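Local coordinates for cytochrome c-554 (Nitrosomonas europaea, PDB 1FT5), which carries electrons through its four covalently bound hemes in ammonia oxidation, accepting them directly from hydroxylamine oxidoreductase, at residues His138-Gly143 and Gly148-Tyr153. Residues are numbered along the deposited sequence; the frame is centred on the assembly and turned at random.
With HEM (protoporphyrin IX containing Fe), chain H.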
ATOM      1  N   HIS A 138       2.982  10.142  -2.627  1.00 15.34           N
ATOM      2  CA  HIS A 138       3.326  10.587  -3.967  1.00 12.33           C
ATOM      3  C   HIS A 138       3.173  12.074  -4.259  1.00 14.46           C
ATOM      4  O   HIS A 138       3.834  12.572  -5.172  1.00 18.13           O
ATOM      5  CB  HIS A 138       2.473   9.798  -4.966  1.00 12.07           C
ATOM      6  CG  HIS A 138       2.946   8.410  -5.181  1.00 10.79           C
ATOM      7  ND1 HIS A 138       3.825   8.100  -6.188  1.00 12.08           N
ATOM      8  CD2 HIS A 138       2.717   7.247  -4.488  1.00 10.27           C
ATOM      9  CE1 HIS A 138       4.124   6.797  -6.093  1.00 14.75           C
ATOM     10  NE2 HIS A 138       3.473   6.245  -5.087  1.00 12.51           N
ATOM     11  N   LEU A 139       2.345  12.747  -3.492  1.00 12.09           N
ATOM     12  CA  LEU A 139       2.085  14.181  -3.763  1.00 14.72           C
ATOM     13  C   LEU A 139       2.483  15.004  -2.566  1.00 15.64           C
ATOM     14  O   LEU A 139       2.006  16.146  -2.391  1.00 16.13           O
ATOM     15  CB  LEU A 139       0.582  14.373  -4.074  1.00 14.65           C
ATOM     16  CG  LEU A 139       0.167  13.805  -5.413  1.00 13.48           C
ATOM     17  CD1 LEU A 139      -1.411  14.005  -5.589  1.00 15.01           C
ATOM     18  CD2 LEU A 139       0.881  14.498  -6.541  1.00 16.97           C
ATOM     19  N   ASN A 140       3.414  14.476  -1.757  1.00 14.28           N
ATOM     20  CA  ASN A 140       3.817  15.179  -0.546  1.00 13.58           C
ATOM     21  C   ASN A 140       5.078  15.952  -0.823  1.00 12.86           C
ATOM     22  O   ASN A 140       6.192  15.482  -0.557  1.00 13.83           O
ATOM     23  CB  ASN A 140       4.059  14.202   0.610  1.00 13.89           C
ATOM     24  CG  ASN A 140       4.181  14.924   1.913  1.00 15.70           C
ATOM     25  OD1 ASN A 140       3.252  15.634   2.292  1.00 22.79           O
ATOM     26  ND2 ASN A 140       5.289  14.751   2.635  1.00 18.98           N
ATOM     27  N   TYR A 141       4.881  17.130  -1.439  1.00 14.25           N
ATOM     28  CA  TYR A 141       6.011  18.024  -1.739  1.00 16.61           C
ATOM     29  C   TYR A 141       5.536  19.437  -1.646  1.00 16.08           C
ATOM     30  O   TYR A 141       4.346  19.706  -1.663  1.00 16.94           O
ATOM     31  CB  TYR A 141       6.676  17.760  -3.107  1.00 17.42           C
ATOM     32  CG  TYR A 141       5.766  17.702  -4.288  1.00 17.02           C
ATOM     33  CD1 TYR A 141       5.410  18.848  -4.979  1.00 20.30           C
ATOM     34  CD2 TYR A 141       5.293  16.472  -4.723  1.00 20.42           C
ATOM     35  CE1 TYR A 141       4.574  18.739  -6.112  1.00 20.44           C
ATOM     36  CE2 TYR A 141       4.495  16.364  -5.791  1.00 25.19           C
ATOM     37  CZ  TYR A 141       4.134  17.457  -6.479  1.00 22.42           C
ATOM     38  OH  TYR A 141       3.338  17.222  -7.591  1.00 29.28           O
ATOM     39  N   GLU A 142       6.509  20.355  -1.597  1.00 15.64           N
ATOM     40  CA  GLU A 142       6.164  21.772  -1.444  1.00 18.05           C
ATOM     41  C   GLU A 142       5.369  22.291  -2.609  1.00 17.07           C
ATOM     42  O   GLU A 142       5.772  22.104  -3.724  1.00 16.41           O
ATOM     43  CB  GLU A 142       7.466  22.572  -1.312  1.00 22.95           C
ATOM     44  CG  GLU A 142       7.184  24.026  -0.975  1.00 29.99           C
ATOM     45  CD  GLU A 142       8.408  24.758  -0.466  1.00 37.84           C
ATOM     46  OE1 GLU A 142       9.481  24.112  -0.390  1.00 37.92           O
ATOM     47  OE2 GLU A 142       8.278  25.977  -0.144  1.00 37.65           O
ATOM     48  N   GLY A 143       4.255  22.953  -2.299  1.00 17.21           N
ATOM     49  CA  GLY A 143       3.418  23.526  -3.334  1.00 19.66           C
ATOM     50  C   GLY A 143       2.646  22.513  -4.132  1.00 18.07           C
ATOM     51  O   GLY A 143       2.100  22.788  -5.191  1.00 18.67           O
ATOM     52  N   GLY A 148      -2.605  18.211   1.807  1.00 24.80           N
ATOM     53  CA  GLY A 148      -2.126  17.656   3.067  1.00 23.54           C
ATOM     54  C   GLY A 148      -0.600  17.675   3.151  1.00 27.25           C
ATOM     55  O   GLY A 148      -0.018  17.242   4.144  1.00 25.22           O
ATOM     56  N   ALA A 149       0.062  18.273   2.163  1.00 19.61           N
ATOM     57  CA  ALA A 149       1.539  18.194   2.156  1.00 20.50           C
ATOM     58  C   ALA A 149       2.255  18.833   3.309  1.00 22.80           C
ATOM     59  O   ALA A 149       1.926  19.964   3.686  1.00 24.95           O
ATOM     60  CB  ALA A 149       2.084  18.764   0.828  1.00 23.23           C
ATOM     61  N   LYS A 150       3.224  18.115   3.876  1.00 23.84           N
ATOM     62  CA  LYS A 150       4.035  18.608   4.975  1.00 23.83           C
ATOM     63  C   LYS A 150       5.293  17.774   5.036  1.00 23.12           C
ATOM     64  O   LYS A 150       5.287  16.583   4.685  1.00 21.79           O
ATOM     65  CB  LYS A 150       3.290  18.535   6.312  1.00 28.03           C
ATOM     66  CG  LYS A 150       3.416  17.210   7.004  1.00 33.16           C
ATOM     67  CD  LYS A 150       2.426  16.200   6.418  1.00 37.76           C
ATOM     68  CE  LYS A 150       3.050  15.209   5.434  1.00 37.11           C
ATOM     69  NZ  LYS A 150       2.005  14.377   4.810  1.00 40.04           N
ATOM     70  N   ALA A 151       6.377  18.401   5.478  1.00 21.27           N
ATOM     71  CA  ALA A 151       7.663  17.743   5.553  1.00 22.66           C
ATOM     72  C   ALA A 151       7.661  16.557   6.480  1.00 20.25           C
ATOM     73  O   ALA A 151       6.870  16.497   7.433  1.00 22.36           O
ATOM     74  CB  ALA A 151       8.747  18.745   6.005  1.00 24.13           C
ATOM     75  N   PRO A 152       8.562  15.576   6.215  1.00 17.48           N
ATOM     76  CA  PRO A 152       9.548  15.525   5.118  1.00 15.85           C
ATOM     77  C   PRO A 152       8.893  15.248   3.774  1.00 16.75           C
ATOM     78  O   PRO A 152       7.950  14.476   3.658  1.00 16.09           O
ATOM     79  CB  PRO A 152      10.526  14.415   5.515  1.00 16.98           C
ATOM     80  CG  PRO A 152       9.770  13.572   6.485  1.00 19.60           C
ATOM     81  CD  PRO A 152       8.632  14.387   7.107  1.00 18.11           C
ATOM     82  N   TYR A 153       9.379  15.933   2.739  1.00 13.99           N
ATOM     83  CA  TYR A 153       8.850  15.805   1.382  1.00 13.00           C
ATOM     84  C   TYR A 153       9.561  14.764   0.557  1.00 14.39           C
ATOM     85  O   TYR A 153      10.732  14.422   0.835  1.00 15.50           O
ATOM     86  CB  TYR A 153       9.034  17.161   0.638  1.00 14.13           C
ATOM     87  CG  TYR A 153       8.291  18.274   1.283  1.00 16.47           C
ATOM     88  CD1 TYR A 153       8.967  19.458   1.643  1.00 22.92           C
ATOM     89  CD2 TYR A 153       6.939  18.188   1.529  1.00 16.65           C
ATOM     90  CE1 TYR A 153       8.276  20.522   2.228  1.00 22.79           C
ATOM     91  CE2 TYR A 153       6.221  19.262   2.126  1.00 20.45           C
ATOM     92  CZ  TYR A 153       6.912  20.418   2.456  1.00 24.10           C
ATOM     93  OH  TYR A 153       6.206  21.511   2.965  1.00 27.99           O
TER
HETATM   94  CHA HEM H 216       6.246   3.723  -6.516  1.00 13.16           C
HETATM   95  CHB HEM H 216       1.522   4.161  -7.518  1.00 15.08           C
HETATM   96  CHC HEM H 216       0.655   4.238  -2.718  1.00 10.76           C
HETATM   97  CHD HEM H 216       5.413   5.011  -1.976  1.00 10.77           C
HETATM   98  C1A HEM H 216       5.030   3.747  -7.184  1.00 13.27           C
HETATM   99  C2A HEM H 216       4.889   3.625  -8.616  1.00 12.92           C
HETATM  100  C3A HEM H 216       3.574   3.809  -8.889  1.00 13.73           C
HETATM  101  C4A HEM H 216       2.899   3.990  -7.637  1.00 14.84           C
HETATM  102  CMA HEM H 216       2.887   3.841 -10.289  1.00 15.01           C
HETATM  103  CAA HEM H 216       5.954   3.404  -9.595  1.00 13.78           C
HETATM  104  CBA HEM H 216       6.205   1.945  -9.816  1.00 17.20           C
HETATM  105  CGA HEM H 216       7.336   1.600 -10.773  1.00 24.21           C
HETATM  106  O1A HEM H 216       8.045   2.527 -11.283  1.00 23.17           O
HETATM  107  O2A HEM H 216       7.527   0.409 -10.998  1.00 21.26           O
HETATM  108  C1B HEM H 216       0.860   4.266  -6.274  1.00 12.25           C
HETATM  109  C2B HEM H 216      -0.562   4.291  -6.105  1.00 12.63           C
HETATM  110  C3B HEM H 216      -0.817   4.191  -4.732  1.00 13.09           C
HETATM  111  C4B HEM H 216       0.497   4.165  -4.090  1.00 11.40           C
HETATM  112  CMB HEM H 216      -1.595   4.417  -7.261  1.00 15.04           C
HETATM  113  CAB HEM H 216      -2.137   4.167  -4.002  1.00 14.93           C
HETATM  114  CBB HEM H 216      -3.111   3.137  -4.554  1.00 16.15           C
HETATM  115  C1C HEM H 216       1.889   4.484  -2.131  1.00 12.13           C
HETATM  116  C2C HEM H 216       1.977   4.754  -0.734  1.00 11.59           C
HETATM  117  C3C HEM H 216       3.308   5.076  -0.521  1.00 10.84           C
HETATM  118  C4C HEM H 216       3.999   4.904  -1.784  1.00 13.35           C
HETATM  119  CMC HEM H 216       0.818   4.743   0.249  1.00 11.65           C
HETATM  120  CAC HEM H 216       4.018   5.559   0.785  1.00 12.13           C
HETATM  121  CBC HEM H 216       3.834   4.645   2.046  1.00 11.73           C
HETATM  122  C1D HEM H 216       6.058   4.689  -3.188  1.00 11.49           C
HETATM  123  C2D HEM H 216       7.450   4.586  -3.333  1.00 10.64           C
HETATM  124  C3D HEM H 216       7.695   4.144  -4.572  1.00 11.61           C
HETATM  125  C4D HEM H 216       6.411   4.019  -5.188  1.00 11.84           C
HETATM  126  CMD HEM H 216       8.498   4.919  -2.245  1.00 11.85           C
HETATM  127  CAD HEM H 216       9.084   3.803  -5.090  1.00 14.22           C
HETATM  128  CBD HEM H 216       9.726   2.514  -4.567  1.00 15.75           C
HETATM  129  CGD HEM H 216      11.136   2.415  -4.957  1.00 18.58           C
HETATM  130  O1D HEM H 216      11.425   2.249  -6.132  1.00 19.04           O
HETATM  131  O2D HEM H 216      11.961   2.518  -4.060  1.00 22.31           O
HETATM  132  NA  HEM H 216       3.808   3.969  -6.610  1.00 11.13           N
HETATM  133  NB  HEM H 216       1.559   4.202  -5.046  1.00 13.26           N
HETATM  134  NC  HEM H 216       3.113   4.560  -2.781  1.00 11.76           N
HETATM  135  ND  HEM H 216       5.417   4.358  -4.335  1.00 11.52           N
HETATM  136 FE   HEM H 216       3.470   4.251  -4.704  1.00 12.46          FE
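The carboxamide of N140 pairs with both backbone polar atoms of K150. N140 OD1 accepts from K150 N at 2.9 Å, the N-H...O angle 157° and the donor tilted 24° from the carbonyl plane. N140 ND2 donates a hydrogen bond to K150 O at 2.7 Å, and that oxygen lies close to the amide plane. With CG anti to the backbone N (chi1 -168°), the amide reaches across to segment 148-153. K150 NZ adds a weak bond to N140 OD1 at 3.1 Å, because the lysine chain bends back at chi2 and chi3. P152 O lies 2.9 Å from N140 ND2. An alanine in place of N140 would probably leave K150 N and K150 O without these mates and the lysine amine without its weak acceptor. The N140 backbone is hydrogen-bonded to T154. Y153 CA makes a CA-H...O contact with N140 O at 3.3 Å. The Y153 ring holds E142 N over one face. At the start of segment 138-143, where helix 131-138 ends, H138 NE2 binds the heme iron at 2.0 Å; H27 is the other axial ligand. N140 also touches another heme. N140 centres an inverse gamma turn just after the CXXCH heme-binding motif that H138 closes, in a multiheme c-type cytochrome.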